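Local structure of serine racemase (Enterococcus faecalis, 4ECL) at residues I126-H131 against G180-V185; F158-A163 against I201-G206. The protein is the cytoplasmic domain of VanTG, an alanine racemase family protein that joins an N-terminal TIM-type barrel to a C-terminal beta domain. All coordinates share one frame; numbering follows the deposited sequence.

Interaction 1 (I126-H131 against G180-V185)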
ATOM      1  N   ILE A 126       8.414  19.180  21.211  1.00 19.28           N
ATOM      2  CA  ILE A 126       7.870  19.214  22.561  1.00 23.72           C
ATOM      3  C   ILE A 126       6.565  18.448  22.577  1.00 27.57           C
ATOM      4  O   ILE A 126       5.684  18.711  21.771  1.00 23.80           O
ATOM      5  CB  ILE A 126       7.571  20.658  23.022  1.00 23.61           C
ATOM      6  CG1 ILE A 126       8.772  21.580  22.783  1.00 23.58           C
ATOM      7  CG2 ILE A 126       7.179  20.672  24.497  1.00 21.53           C
ATOM      8  CD1 ILE A 126       9.943  21.309  23.719  1.00 23.63           C
ATOM      9  N   ASP A 127       6.430  17.499  23.489  1.00 21.61           N
ATOM     10  CA  ASP A 127       5.159  16.801  23.614  1.00 25.97           C
ATOM     11  C   ASP A 127       4.223  17.671  24.433  1.00 31.21           C
ATOM     12  O   ASP A 127       4.496  17.946  25.608  1.00 28.73           O
ATOM     13  CB  ASP A 127       5.348  15.428  24.282  1.00 25.00           C
ATOM     14  CG  ASP A 127       4.027  14.793  24.717  1.00 26.26           C
ATOM     15  OD1 ASP A 127       2.964  15.159  24.166  1.00 24.63           O
ATOM     16  OD2 ASP A 127       4.048  13.917  25.615  1.00 27.90           O
ATOM     17  N   THR A 128       3.120  18.106  23.831  1.00 24.00           N
ATOM     18  CA  THR A 128       2.179  18.942  24.572  1.00 26.27           C
ATOM     19  C   THR A 128       0.851  18.249  24.866  1.00 27.63           C
ATOM     20  O   THR A 128      -0.104  18.896  25.286  1.00 30.14           O
ATOM     21  CB  THR A 128       1.915  20.286  23.859  1.00 27.31           C
ATOM     22  OG1 THR A 128       1.552  20.046  22.493  1.00 24.00           O
ATOM     23  CG2 THR A 128       3.164  21.140  23.889  1.00 28.44           C
ATOM     24  N   GLY A 129       0.788  16.939  24.652  1.00 27.13           N
ATOM     25  CA  GLY A 129      -0.422  16.197  24.967  1.00 30.35           C
ATOM     26  C   GLY A 129      -0.663  14.990  24.076  1.00 26.90           C
ATOM     27  O   GLY A 129      -1.467  14.109  24.396  1.00 24.82           O
HETATM   28  N   MSE A 130       0.037  14.947  22.953  1.00 25.63           N
HETATM   29  CA  MSE A 130      -0.088  13.830  22.019  1.00 25.40           C
HETATM   30  C   MSE A 130       0.508  12.566  22.634  1.00 28.88           C
HETATM   31  O   MSE A 130       0.039  11.454  22.379  1.00 32.86           O
HETATM   32  CB  MSE A 130       0.617  14.175  20.710  1.00 24.50           C
HETATM   33  CG  MSE A 130       0.930  13.004  19.819  1.00 32.67           C
HETATM   34 SE   MSE A 130       0.662  13.494  17.956  0.66 42.29          SE
HETATM   35  CE  MSE A 130      -1.188  14.067  18.155  1.00 30.98           C
ATOM     36  N   HIS A 131       1.536  12.752  23.461  1.00 24.89           N
ATOM     37  CA  HIS A 131       2.160  11.652  24.189  1.00 18.53           C
ATOM     38  C   HIS A 131       2.740  10.571  23.274  1.00 19.75           C
ATOM     39  O   HIS A 131       2.706   9.381  23.593  1.00 24.01           O
ATOM     40  CB  HIS A 131       1.163  11.044  25.168  1.00 19.51           C
ATOM     41  CG  HIS A 131       0.711  12.000  26.226  1.00 34.22           C
ATOM     42  ND1 HIS A 131      -0.497  11.878  26.878  1.00 35.98           N
ATOM     43  CD2 HIS A 131       1.305  13.106  26.733  1.00 29.62           C
ATOM     44  CE1 HIS A 131      -0.626  12.865  27.746  1.00 38.46           C
ATOM     45  NE2 HIS A 131       0.457  13.620  27.684  1.00 34.33           N
ATOM     46  N   GLY A 180      -1.262  26.575  25.045  1.00 28.07           N
ATOM     47  CA  GLY A 180      -0.863  27.225  26.281  1.00 26.72           C
ATOM     48  C   GLY A 180       0.377  26.587  26.890  1.00 28.93           C
ATOM     49  O   GLY A 180       1.305  27.284  27.318  1.00 30.92           O
ATOM     50  N   SER A 181       0.397  25.260  26.930  1.00 28.44           N
ATOM     51  CA  SER A 181       1.529  24.528  27.487  1.00 32.38           C
ATOM     52  C   SER A 181       2.780  24.834  26.689  1.00 30.32           C
ATOM     53  O   SER A 181       3.866  24.958  27.244  1.00 27.45           O
ATOM     54  CB  SER A 181       1.277  23.020  27.433  1.00 42.88           C
ATOM     55  OG  SER A 181       0.035  22.699  28.027  1.00 51.07           O
ATOM     56  N   PHE A 182       2.623  24.940  25.376  1.00 24.90           N
ATOM     57  CA  PHE A 182       3.767  25.142  24.504  1.00 21.20           C
ATOM     58  C   PHE A 182       4.457  26.482  24.773  1.00 27.90           C
ATOM     59  O   PHE A 182       5.683  26.561  24.849  1.00 27.48           O
ATOM     60  CB  PHE A 182       3.344  25.048  23.034  1.00 20.81           C
ATOM     61  CG  PHE A 182       4.489  25.124  22.079  1.00 22.78           C
ATOM     62  CD1 PHE A 182       5.306  24.023  21.871  1.00 27.55           C
ATOM     63  CD2 PHE A 182       4.752  26.290  21.388  1.00 21.73           C
ATOM     64  CE1 PHE A 182       6.368  24.088  20.988  1.00 28.05           C
ATOM     65  CE2 PHE A 182       5.813  26.362  20.512  1.00 24.19           C
ATOM     66  CZ  PHE A 182       6.624  25.264  20.312  1.00 24.31           C
ATOM     67  N   TYR A 183       3.668  27.544  24.895  1.00 31.75           N
ATOM     68  CA  TYR A 183       4.244  28.868  25.107  1.00 33.57           C
ATOM     69  C   TYR A 183       4.738  29.052  26.537  1.00 32.76           C
ATOM     70  O   TYR A 183       5.651  29.843  26.792  1.00 29.11           O
ATOM     71  CB  TYR A 183       3.265  29.968  24.689  1.00 33.60           C
ATOM     72  CG  TYR A 183       3.146  30.069  23.181  1.00 36.75           C
ATOM     73  CD1 TYR A 183       4.194  30.570  22.419  1.00 37.51           C
ATOM     74  CD2 TYR A 183       2.003  29.640  22.519  1.00 34.76           C
ATOM     75  CE1 TYR A 183       4.104  30.652  21.044  1.00 35.09           C
ATOM     76  CE2 TYR A 183       1.903  29.723  21.139  1.00 32.34           C
ATOM     77  CZ  TYR A 183       2.958  30.233  20.406  1.00 35.13           C
ATOM     78  OH  TYR A 183       2.877  30.327  19.029  1.00 32.47           O
ATOM     79  N   LYS A 184       4.147  28.307  27.464  1.00 32.95           N
ATOM     80  CA  LYS A 184       4.682  28.264  28.822  1.00 35.76           C
ATOM     81  C   LYS A 184       6.135  27.795  28.775  1.00 32.02           C
ATOM     82  O   LYS A 184       7.008  28.401  29.409  1.00 31.25           O
ATOM     83  CB  LYS A 184       3.838  27.370  29.724  1.00 39.17           C
ATOM     84  CG  LYS A 184       2.550  28.016  30.206  1.00 45.15           C
ATOM     85  CD  LYS A 184       1.795  27.112  31.179  1.00 55.61           C
ATOM     86  CE  LYS A 184       0.632  27.843  31.855  1.00 62.15           C
ATOM     87  NZ  LYS A 184      -0.309  28.476  30.876  1.00 66.21           N
ATOM     88  N   VAL A 185       6.394  26.739  28.004  1.00 33.05           N
ATOM     89  CA  VAL A 185       7.763  26.263  27.798  1.00 32.70           C
ATOM     90  C   VAL A 185       8.650  27.363  27.225  1.00 32.96           C
ATOM     91  O   VAL A 185       9.752  27.609  27.723  1.00 32.23           O
ATOM     92  CB  VAL A 185       7.839  25.078  26.834  1.00 30.09           C
ATOM     93  CG1 VAL A 185       9.297  24.809  26.457  1.00 26.44           C
ATOM     94  CG2 VAL A 185       7.190  23.828  27.439  1.00 28.59           C
TER

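Interaction 2 (F158-A163 against I201-G206). With SO4 (sulfate ion), chain G.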
ATOM      1  N   PHE A 158       9.114  22.706  18.116  1.00 21.95           N
ATOM      2  CA  PHE A 158       7.775  22.495  17.600  1.00 23.55           C
ATOM      3  C   PHE A 158       6.958  21.493  18.384  1.00 22.48           C
ATOM      4  O   PHE A 158       7.497  20.766  19.218  1.00 22.49           O
ATOM      5  CB  PHE A 158       7.825  22.122  16.109  1.00 23.05           C
ATOM      6  CG  PHE A 158       8.284  20.705  15.808  1.00 23.11           C
ATOM      7  CD1 PHE A 158       9.635  20.375  15.796  1.00 22.92           C
ATOM      8  CD2 PHE A 158       7.363  19.730  15.456  1.00 21.21           C
ATOM      9  CE1 PHE A 158      10.050  19.092  15.486  1.00 23.81           C
ATOM     10  CE2 PHE A 158       7.768  18.438  15.137  1.00 21.55           C
ATOM     11  CZ  PHE A 158       9.108  18.115  15.147  1.00 25.13           C
ATOM     12  N   THR A 159       5.653  21.479  18.109  1.00 21.62           N
ATOM     13  CA  THR A 159       4.747  20.485  18.669  1.00 26.28           C
ATOM     14  C   THR A 159       3.637  20.134  17.669  1.00 28.67           C
ATOM     15  O   THR A 159       3.480  20.806  16.652  1.00 30.44           O
ATOM     16  CB  THR A 159       4.154  20.957  20.022  1.00 35.97           C
ATOM     17  OG1 THR A 159       3.537  19.848  20.706  1.00 29.85           O
ATOM     18  CG2 THR A 159       3.152  22.092  19.814  1.00 26.11           C
ATOM     19  N   HIS A 160       2.894  19.066  17.941  1.00 27.61           N
ATOM     20  CA  HIS A 160       1.775  18.668  17.096  1.00 26.48           C
ATOM     21  C   HIS A 160       0.480  18.768  17.883  1.00 24.73           C
ATOM     22  O   HIS A 160       0.413  18.319  19.029  1.00 24.11           O
ATOM     23  CB  HIS A 160       1.945  17.224  16.605  1.00 34.44           C
ATOM     24  CG  HIS A 160       2.590  17.109  15.258  1.00 46.84           C
ATOM     25  ND1 HIS A 160       3.958  17.113  15.082  1.00 51.57           N
ATOM     26  CD2 HIS A 160       2.053  16.987  14.020  1.00 53.23           C
ATOM     27  CE1 HIS A 160       4.237  16.995  13.795  1.00 52.13           C
ATOM     28  NE2 HIS A 160       3.098  16.919  13.129  1.00 56.24           N
ATOM     29  N   LEU A 161      -0.551  19.343  17.266  1.00 23.55           N
ATOM     30  CA  LEU A 161      -1.870  19.415  17.888  1.00 23.29           C
ATOM     31  C   LEU A 161      -2.665  18.141  17.629  1.00 27.68           C
ATOM     32  O   LEU A 161      -2.672  17.613  16.515  1.00 25.94           O
ATOM     33  CB  LEU A 161      -2.634  20.627  17.375  1.00 21.64           C
ATOM     34  CG  LEU A 161      -1.912  21.956  17.571  1.00 27.84           C
ATOM     35  CD1 LEU A 161      -2.654  23.092  16.830  1.00 23.30           C
ATOM     36  CD2 LEU A 161      -1.768  22.268  19.068  1.00 17.16           C
ATOM     37  N   CYS A 162      -3.338  17.648  18.665  1.00 25.85           N
ATOM     38  CA  CYS A 162      -4.107  16.413  18.550  1.00 29.95           C
ATOM     39  C   CYS A 162      -5.373  16.525  17.727  1.00 30.44           C
ATOM     40  O   CYS A 162      -5.711  15.611  16.984  1.00 35.69           O
ATOM     41  CB  CYS A 162      -4.486  15.901  19.931  1.00 25.53           C
ATOM     42  SG  CYS A 162      -3.099  15.191  20.801  1.00 35.46           S
ATOM     43  N   ALA A 163      -6.093  17.626  17.884  1.00 28.68           N
ATOM     44  CA  ALA A 163      -7.464  17.696  17.388  1.00 32.73           C
ATOM     45  C   ALA A 163      -7.831  19.081  16.874  1.00 28.41           C
ATOM     46  O   ALA A 163      -8.915  19.592  17.159  1.00 26.48           O
ATOM     47  CB  ALA A 163      -8.432  17.275  18.496  1.00 37.22           C
ATOM     48  N   ILE A 201       3.732  24.950  15.081  1.00 30.27           N
ATOM     49  CA  ILE A 201       2.730  24.301  15.916  1.00 19.83           C
ATOM     50  C   ILE A 201       1.659  23.703  15.005  1.00 23.72           C
ATOM     51  O   ILE A 201       1.041  22.685  15.325  1.00 20.88           O
ATOM     52  CB  ILE A 201       2.072  25.369  16.841  1.00 22.64           C
ATOM     53  CG1 ILE A 201       3.077  25.861  17.880  1.00 25.01           C
ATOM     54  CG2 ILE A 201       0.830  24.846  17.558  1.00 25.74           C
ATOM     55  CD1 ILE A 201       2.689  27.214  18.470  1.00 28.22           C
ATOM     56  N   GLN A 202       1.453  24.341  13.854  1.00 17.00           N
ATOM     57  CA  GLN A 202       0.314  24.008  12.993  1.00 16.54           C
ATOM     58  C   GLN A 202       0.598  23.036  11.857  1.00 19.06           C
ATOM     59  O   GLN A 202       1.608  23.128  11.143  1.00 19.61           O
ATOM     60  CB  GLN A 202      -0.293  25.277  12.386  1.00 15.80           C
ATOM     61  CG  GLN A 202      -0.759  26.301  13.397  1.00 19.09           C
ATOM     62  CD  GLN A 202      -0.563  27.695  12.889  1.00 23.41           C
ATOM     63  OE1 GLN A 202       0.573  28.166  12.778  1.00 22.48           O
ATOM     64  NE2 GLN A 202      -1.661  28.357  12.529  1.00 23.17           N
ATOM     65  N   SER A 203      -0.335  22.112  11.687  1.00 15.85           N
ATOM     66  CA  SER A 203      -0.444  21.372  10.447  1.00 23.93           C
ATOM     67  C   SER A 203      -1.606  21.993   9.673  1.00 22.31           C
ATOM     68  O   SER A 203      -1.995  23.122   9.984  1.00 21.36           O
ATOM     69  CB  SER A 203      -0.661  19.889  10.734  1.00 28.33           C
ATOM     70  OG  SER A 203       0.498  19.345  11.331  1.00 41.94           O
ATOM     71  N   SER A 204      -2.158  21.276   8.683  1.00 23.36           N
ATOM     72  CA  SER A 204      -3.231  21.825   7.829  1.00 20.70           C
ATOM     73  C   SER A 204      -4.402  22.419   8.611  1.00 21.56           C
ATOM     74  O   SER A 204      -4.806  23.548   8.368  1.00 21.37           O
ATOM     75  CB  SER A 204      -3.789  20.774   6.848  1.00 19.77           C
ATOM     76  OG  SER A 204      -2.835  20.378   5.870  1.00 18.62           O
ATOM     77  N   TYR A 205      -4.976  21.653   9.527  1.00 22.27           N
ATOM     78  CA  TYR A 205      -6.129  22.157  10.267  1.00 27.85           C
ATOM     79  C   TYR A 205      -5.747  23.220  11.316  1.00 26.22           C
ATOM     80  O   TYR A 205      -6.596  23.989  11.782  1.00 29.24           O
ATOM     81  CB  TYR A 205      -6.921  21.003  10.884  1.00 27.99           C
ATOM     82  CG  TYR A 205      -7.725  20.235   9.860  1.00 28.65           C
ATOM     83  CD1 TYR A 205      -8.968  20.697   9.434  1.00 32.23           C
ATOM     84  CD2 TYR A 205      -7.240  19.058   9.310  1.00 34.34           C
ATOM     85  CE1 TYR A 205      -9.716  20.002   8.486  1.00 30.57           C
ATOM     86  CE2 TYR A 205      -7.978  18.351   8.363  1.00 35.79           C
ATOM     87  CZ  TYR A 205      -9.215  18.828   7.954  1.00 36.69           C
ATOM     88  OH  TYR A 205      -9.948  18.122   7.014  1.00 37.09           O
ATOM     89  N   GLY A 206      -4.467  23.264  11.671  1.00 25.47           N
ATOM     90  CA  GLY A 206      -3.968  24.284  12.584  1.00 26.47           C
ATOM     91  C   GLY A 206      -4.075  25.647  11.928  1.00 25.37           C
ATOM     92  O   GLY A 206      -4.487  26.632  12.554  1.00 28.30           O
TER
HETATM   93  S   SO4 G 403      -1.706  17.292   7.735  0.91 29.94           S
HETATM   94  O1  SO4 G 403      -0.538  16.860   8.511  0.91 26.34           O
HETATM   95  O2  SO4 G 403      -1.476  18.649   7.238  0.91 23.07           O
HETATM   96  O3  SO4 G 403      -1.871  16.367   6.617  0.91 35.19           O
HETATM   97  O4  SO4 G 403      -2.897  17.243   8.575  0.91 31.25           O
HETATM   98  O   HOH W   1       2.979  17.293  10.166  1.00 40.55           O
HETATM   99  O   HOH W   2       0.031  20.227  14.667  1.00 23.65           O

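Interaction 1 (I126-H131 against G180-V185)
Apolar contact between 126-131 and 180-185 centres on Phe182, whose side chain Ile126 crosses at about a right angle, bringing Ile126 CG1 to 3.9 Å from Phe182 CE1. Thr128 CG2 lies at the edge of the same ring, near its plane, and is 4.0 Å from Phe182 CB. Further along the helix, Ile126 CG2 meets Val185 CG2 at 4.3 Å. In Thr128, chi1 of 52° sets OG1 between the backbone N and carbonyl carbon and leaves CG2 for the helix. This is strand-on-helix packing of the TIM-type barrel: the C-terminal end of strand 120-127 and the turn after it lie against outer helix 169-191. Thr128 OG1 bonds Thr159 OG1 and also Gln178 NE2 of the same helix, while Ser181 OG bonds Lys177 O. Hydrogen bonds within 126-131 shape the turn. Asp127 OD1 forms an Asx turn with Gly129 N (2.9 Å) and also accepts from His131 N (2.9 Å), the two donors arriving on opposite faces of the carboxylate. Gly129 O sits over the centre of one face of the His131 ring, and His131 ND1 is hydrogen-bonded to Ser262 O of the second subunit.

Interaction 2 (F158-A163 against I201-G206)
Leu161 overlaps Ile201, the fork of its CD1 and CD2 facing Ile201 CG2, with CD2 4.0 Å from that methyl. Leu161 CG, turned beside its own backbone N and anti to the carbonyl carbon (chi1 -56°), stands 3.8 Å from Ile201 O, and the leucine packs on backbone as well as side chain. Thr159 O and Ile201 O come within 3.4 Å of each other, two acceptors facing the same donor: Arg219 NH2 bonds Thr159 O and, weakly, Ile201 O, which should ease their repulsion. Two waters join the backbones and polar tips. Water 2 accepts from Leu161 N at 2.8 Å and donates to Ile201 O at 2.7 Å, bridging the two backbones. Water 1 lies in the plane of the His160 ring, 3.0 Å from His160 NE2; both waters also reach Ser203 OG weakly. Beyond Ser203 a helix begins, and its first turn holds a sulfate ion: Ser204 N bonds sulfate O2 at 3.1 Å, and Ser204 OG gives the same oxygen a bond of 2.6 Å. Gly221 N, Val222 N and Tyr42 OH also bond the ion. Such an anion site at a helix N terminus is consistent with the phosphate pocket of pyridoxal phosphate in alanine racemases, and the partial positive potential of the helix N terminus probably favours the anion. The contact lies just past the ends of the paired strands 152-158 and 198-200, where Phe158 stacks on His200, with strand 217-220 supplying Arg219 and helix 169-191 packing Phe182 and Tyr183 on Ile201.

Overall arrangement
From the N terminus, the chain runs up strand 120-127 into the turn of interaction 1, then through strand 152-158 into the loop 158-163 of interaction 2. Helix 169-191 returns to close interaction 1, and strand 198-200 leads into 201-206, which closes interaction 2. The segments thus alternate and the two loops cross, their centres about 11 Å apart. They join directly: Thr159 OG1 probably hydrogen-bonds Ile126 O, and Met130 CE lies near Cys162 SG. Together they tie the ends of three adjacent parallel barrel strands to the outer helix and to the short helix 204-209.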